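Anaphase-promoting complex subunit cut9 (Schizosaccharomyces pombe, PDB 2XPI) serves as a tetratricopeptide-repeat subunit of the anaphase-promoting complex/cyclosome, a ubiquitin ligase that controls mitosis and G1, and forms a homodimer that also binds hcn1. Local coordinates at residues M202-L205 with R206-Y210; F237-L240 with V241-L245. All coordinates share one frame; numbering follows the deposited sequence.

Interaction 1: M202-L205 with R206-Y210; sequences MCYL and RGQVY
Tyr204 carries its ring anti to its own backbone N (chi1 163°), while Gln208, one helical turn on, folds back at its second torsion; together these rotations lay the glutamine methylene across the phenol. Gln208 CG stands 4.1 Å from the centroid of the Tyr204 ring and only 24° off the normal, which meets the criterion for a CH-pi contact, displaced toward the phenol end. The amide then runs past the rim, its plane 36° from that of the ring. Although Tyr204 OH and Gln208 NE2 come to 3.0 Å, the angle is too poor for a hydrogen bond, so the contact rests on the CH-pi packing of CG. Gln208 OE1 instead has a weak hydrogen bond to Tyr223.

On another side of the helix, the bent chain of Arg206 brings its guanidinium back over the preceding turn. Cys203 SG lies at the edge, near the guanidinium plane, 3.2 Å from Arg206 NH2, while Met202 O sits over one face. Arg206 also donates from NH1 to Gly174 O and, with Asn177, lines a gold cyanide site. Regular helical bonds such as Gly207 N to Cys203 O (2.8 Å) fix this spacing. Helix 198-212 packs through Cys203 and Tyr210 on helix 216-229, its partner in TPR 4, and through Leu205 and Val209 on helices 150-162 and 166-173 of TPR 3.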
loop_
_atom_site.group_PDB
_atom_site.type_symbol
_atom_site.label_atom_id
_atom_site.label_comp_id
_atom_site.label_asym_id
_atom_site.label_seq_id
_atom_site.Cartn_x
_atom_site.Cartn_y
_atom_site.Cartn_z
ATOM N N MET A 202 16.755 -6.948 -14.375
ATOM C CA MET A 202 17.205 -5.572 -14.523
ATOM C C MET A 202 16.874 -4.964 -15.914
ATOM O O MET A 202 16.668 -3.753 -16.032
ATOM C CB MET A 202 18.692 -5.449 -14.161
ATOM C CG MET A 202 18.977 -5.736 -12.694
ATOM S SD MET A 202 20.640 -5.258 -12.179
ATOM C CE MET A 202 21.625 -6.656 -12.687
ATOM N N CYS A 203 16.812 -5.799 -16.955
ATOM C CA CYS A 203 16.365 -5.328 -18.276
ATOM C C CYS A 203 14.884 -5.019 -18.213
ATOM O O CYS A 203 14.414 -4.118 -18.899
ATOM C CB CYS A 203 16.583 -6.376 -19.370
ATOM S SG CYS A 203 18.287 -6.640 -19.913
ATOM N N TYR A 204 14.152 -5.785 -17.405
ATOM C CA TYR A 204 12.736 -5.540 -17.237
ATOM C C TYR A 204 12.593 -4.193 -16.580
ATOM O O TYR A 204 11.722 -3.393 -16.939
ATOM C CB TYR A 204 12.083 -6.612 -16.364
ATOM C CG TYR A 204 10.733 -6.184 -15.827
ATOM C CD1 TYR A 204 9.620 -6.158 -16.645
ATOM C CD2 TYR A 204 10.582 -5.786 -14.503
ATOM C CE1 TYR A 204 8.396 -5.757 -16.163
ATOM C CE2 TYR A 204 9.359 -5.384 -14.011
ATOM C CZ TYR A 204 8.271 -5.370 -14.842
ATOM O OH TYR A 204 7.040 -4.965 -14.354
ATOM N N LEU A 205 13.466 -3.942 -15.612
ATOM C CA LEU A 205 13.393 -2.719 -14.837
ATOM C C LEU A 205 13.708 -1.573 -15.774
ATOM O O LEU A 205 13.016 -0.553 -15.793
ATOM C CB LEU A 205 14.390 -2.765 -13.693
ATOM C CG LEU A 205 13.889 -2.441 -12.285
ATOM C CD1 LEU A 205 12.476 -2.948 -12.025
ATOM C CD2 LEU A 205 14.876 -3.016 -11.282
ATOM N N ARG A 206 14.746 -1.763 -16.578
ATOM C CA ARG A 206 15.106 -0.775 -17.586
ATOM C C ARG A 206 13.956 -0.536 -18.558
ATOM O O ARG A 206 13.754 0.581 -19.022
ATOM C CB ARG A 206 16.356 -1.194 -18.340
ATOM C CG ARG A 206 17.411 -0.128 -18.310
ATOM C CD ARG A 206 18.356 -0.289 -19.453
ATOM N NE ARG A 206 18.578 -1.699 -19.650
ATOM C CZ ARG A 206 19.250 -2.464 -18.803
ATOM N NH1 ARG A 206 19.793 -1.949 -17.706
ATOM N NH2 ARG A 206 19.388 -3.751 -19.068
ATOM N N GLY A 207 13.205 -1.588 -18.861
ATOM C CA GLY A 207 12.025 -1.459 -19.687
ATOM C C GLY A 207 10.999 -0.556 -19.025
ATOM O O GLY A 207 10.420 0.306 -19.682
ATOM N N GLN A 208 10.778 -0.747 -17.722
ATOM C CA GLN A 208 9.799 0.048 -16.973
ATOM C C GLN A 208 10.127 1.535 -16.980
ATOM O O GLN A 208 9.233 2.384 -17.024
ATOM C CB GLN A 208 9.750 -0.419 -15.532
ATOM C CG GLN A 208 9.056 -1.735 -15.334
ATOM C CD GLN A 208 7.560 -1.590 -15.392
ATOM O OE1 GLN A 208 7.007 -1.159 -16.394
ATOM N NE2 GLN A 208 6.894 -1.938 -14.301
ATOM N N VAL A 209 11.418 1.844 -16.901
ATOM C CA VAL A 209 11.887 3.223 -16.927
ATOM C C VAL A 209 11.566 3.835 -18.291
ATOM O O VAL A 209 10.906 4.875 -18.389
ATOM C CB VAL A 209 13.422 3.312 -16.666
ATOM C CG1 VAL A 209 13.955 4.680 -17.058
ATOM C CG2 VAL A 209 13.745 3.006 -15.218
ATOM N N TYR A 210 12.035 3.177 -19.348
ATOM C CA TYR A 210 11.831 3.674 -20.704
ATOM C C TYR A 210 10.363 3.892 -21.045
ATOM O O TYR A 210 10.031 4.797 -21.797
ATOM C CB TYR A 210 12.499 2.756 -21.717
ATOM C CG TYR A 210 13.969 3.041 -21.836
ATOM C CD1 TYR A 210 14.430 4.350 -21.883
ATOM C CD2 TYR A 210 14.897 2.018 -21.917
ATOM C CE1 TYR A 210 15.761 4.627 -21.996
ATOM C CE2 TYR A 210 16.240 2.294 -22.033
ATOM C CZ TYR A 210 16.660 3.599 -22.066
ATOM O OH TYR A 210 17.993 3.886 -22.179
#

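Interaction 2: F237-L240 with V241-L245; sequences FDQL and VSNHL
Val241 N bonds to Phe237 O at 2.9 Å, the first of three successive i to i+4 links; Ser242 N to Asp238 O and Asn243 N to Gln239 O follow. The pattern then changes. His244 turns to positive phi (48°), Leu245 N reaches five residues back to Leu240 O at 3.1 Å, and His244 N makes a weak bond to Val241 O. These features define a Schellman motif that ends helix 234-242.

The side chains follow the same winding. With CG anti to the backbone N, the Phe237 ring lies alongside the next turn, and one face receives Val241 CG2, 4.2 Å from the centroid and 17° off the normal, a CH-pi contact. Leu240 CD2 meets Leu245 CB at 4.0 Å, the two side chains crossing at about a right angle: the apolar pairing that often accompanies a Schellman turn. On the more polar flank, Ser242 OG donates a weak bond to Asp238 OD2 (3.4 Å). Gln239 and Asn243 run alongside each other with OE1 of Gln239 2.9 Å from ND2 of Asn243 and their amide planes 75° apart. Asp238 also packs on Lys101 of the second subunit, in keeping with the role of repeats 1-7 in dimerization. Backbone bonds and apolar contacts are thus the well-defined part of this helix end, while the Asp238-Ser242 bond is long and weak.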
loop_
_atom_site.group_PDB
_atom_site.type_symbol
_atom_site.label_atom_id
_atom_site.label_comp_id
_atom_site.label_asym_id
_atom_site.label_seq_id
_atom_site.Cartn_x
_atom_site.Cartn_y
_atom_site.Cartn_z
ATOM N N PHE A 237 7.174 -10.207 -20.647
ATOM C CA PHE A 237 6.194 -10.738 -21.589
ATOM C C PHE A 237 4.844 -10.088 -21.358
ATOM O O PHE A 237 4.186 -9.613 -22.287
ATOM C CB PHE A 237 6.063 -12.252 -21.366
ATOM C CG PHE A 237 5.279 -12.959 -22.413
ATOM C CD1 PHE A 237 5.627 -12.851 -23.752
ATOM C CD2 PHE A 237 4.198 -13.750 -22.069
ATOM C CE1 PHE A 237 4.890 -13.506 -24.738
ATOM C CE2 PHE A 237 3.470 -14.418 -23.041
ATOM C CZ PHE A 237 3.812 -14.291 -24.378
ATOM N N ASP A 238 4.422 -10.070 -20.105
ATOM C CA ASP A 238 3.149 -9.472 -19.788
ATOM C C ASP A 238 3.128 -7.979 -20.135
ATOM O O ASP A 238 2.104 -7.465 -20.557
ATOM C CB ASP A 238 2.793 -9.711 -18.326
ATOM C CG ASP A 238 1.538 -8.979 -17.918
ATOM O OD1 ASP A 238 1.618 -8.101 -17.024
ATOM O OD2 ASP A 238 0.476 -9.253 -18.520
ATOM N N GLN A 239 4.246 -7.277 -19.959
ATOM C CA GLN A 239 4.310 -5.884 -20.379
ATOM C C GLN A 239 4.238 -5.759 -21.903
ATOM O O GLN A 239 3.419 -5.017 -22.421
ATOM C CB GLN A 239 5.561 -5.178 -19.852
ATOM C CG GLN A 239 5.504 -4.774 -18.381
ATOM C CD GLN A 239 4.225 -4.041 -17.997
ATOM O OE1 GLN A 239 3.962 -2.926 -18.457
ATOM N NE2 GLN A 239 3.427 -4.662 -17.140
ATOM N N LEU A 240 5.093 -6.482 -22.621
ATOM C CA LEU A 240 5.049 -6.462 -24.077
ATOM C C LEU A 240 3.635 -6.695 -24.577
ATOM O O LEU A 240 3.085 -5.863 -25.276
ATOM C CB LEU A 240 5.980 -7.512 -24.666
ATOM C CG LEU A 240 7.456 -7.138 -24.558
ATOM C CD1 LEU A 240 8.324 -8.366 -24.716
ATOM C CD2 LEU A 240 7.830 -6.068 -25.581
ATOM N N VAL A 241 3.050 -7.822 -24.211
ATOM C CA VAL A 241 1.700 -8.161 -24.623
ATOM C C VAL A 241 0.607 -7.185 -24.155
ATOM O O VAL A 241 -0.266 -6.816 -24.931
ATOM C CB VAL A 241 1.349 -9.572 -24.162
ATOM C CG1 VAL A 241 -0.135 -9.807 -24.285
ATOM C CG2 VAL A 241 2.152 -10.594 -24.958
ATOM N N SER A 242 0.657 -6.751 -22.903
ATOM C CA SER A 242 -0.352 -5.824 -22.361
ATOM C C SER A 242 -0.247 -4.389 -22.843
ATOM O O SER A 242 -1.243 -3.685 -22.866
ATOM C CB SER A 242 -0.315 -5.801 -20.835
ATOM O OG SER A 242 -1.123 -6.834 -20.324
ATOM N N ASN A 243 0.964 -3.943 -23.158
ATOM C CA ASN A 243 1.185 -2.600 -23.673
ATOM C C ASN A 243 1.199 -2.628 -25.195
ATOM O O ASN A 243 1.468 -1.617 -25.847
ATOM C CB ASN A 243 2.496 -2.017 -23.146
ATOM C CG ASN A 243 2.365 -1.462 -21.739
ATOM O OD1 ASN A 243 1.294 -1.004 -21.337
ATOM N ND2 ASN A 243 3.466 -1.491 -20.983
ATOM N N HIS A 244 0.905 -3.808 -25.744
ATOM C CA HIS A 244 0.790 -4.010 -27.185
ATOM C C HIS A 244 1.980 -3.402 -27.916
ATOM O O HIS A 244 1.834 -2.791 -28.969
ATOM C CB HIS A 244 -0.538 -3.438 -27.699
ATOM C CG HIS A 244 -1.741 -3.993 -26.998
ATOM N ND1 HIS A 244 -2.226 -5.261 -27.243
ATOM C CD2 HIS A 244 -2.545 -3.458 -26.048
ATOM C CE1 HIS A 244 -3.278 -5.484 -26.475
ATOM N NE2 HIS A 244 -3.496 -4.404 -25.743
ATOM N N LEU A 245 3.164 -3.574 -27.343
ATOM C CA LEU A 245 4.381 -3.064 -27.959
ATOM C C LEU A 245 4.783 -3.878 -29.188
ATOM O O LEU A 245 5.682 -3.480 -29.927
ATOM C CB LEU A 245 5.530 -3.049 -26.945
ATOM C CG LEU A 245 5.763 -1.800 -26.098
ATOM C CD1 LEU A 245 4.497 -1.005 -25.929
ATOM C CD2 LEU A 245 6.306 -2.202 -24.758
#

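Overall arrangement
Both contacts are local, within one turn or so of chain, the first inside a helix and the second running over a helix end. Interaction 1 is largely buried midway along helix 198-212 of TPR 4, whereas interaction 2 is partly buried at the C-terminal end of helix 234-242 of TPR 5, nearer the centre of the chain. Unbroken helical bonding and a guanidinium beside a bound anion mark the former; a capping turn and a flank of polar side chains mark the latter. Their centres lie about 13 Å apart, yet they touch: Tyr204 CE1 is 3.8 Å from Gln239 CG. Tyr223 of helix 216-229 contacts both, meeting Gln208 as well as Leu240 and Leu245.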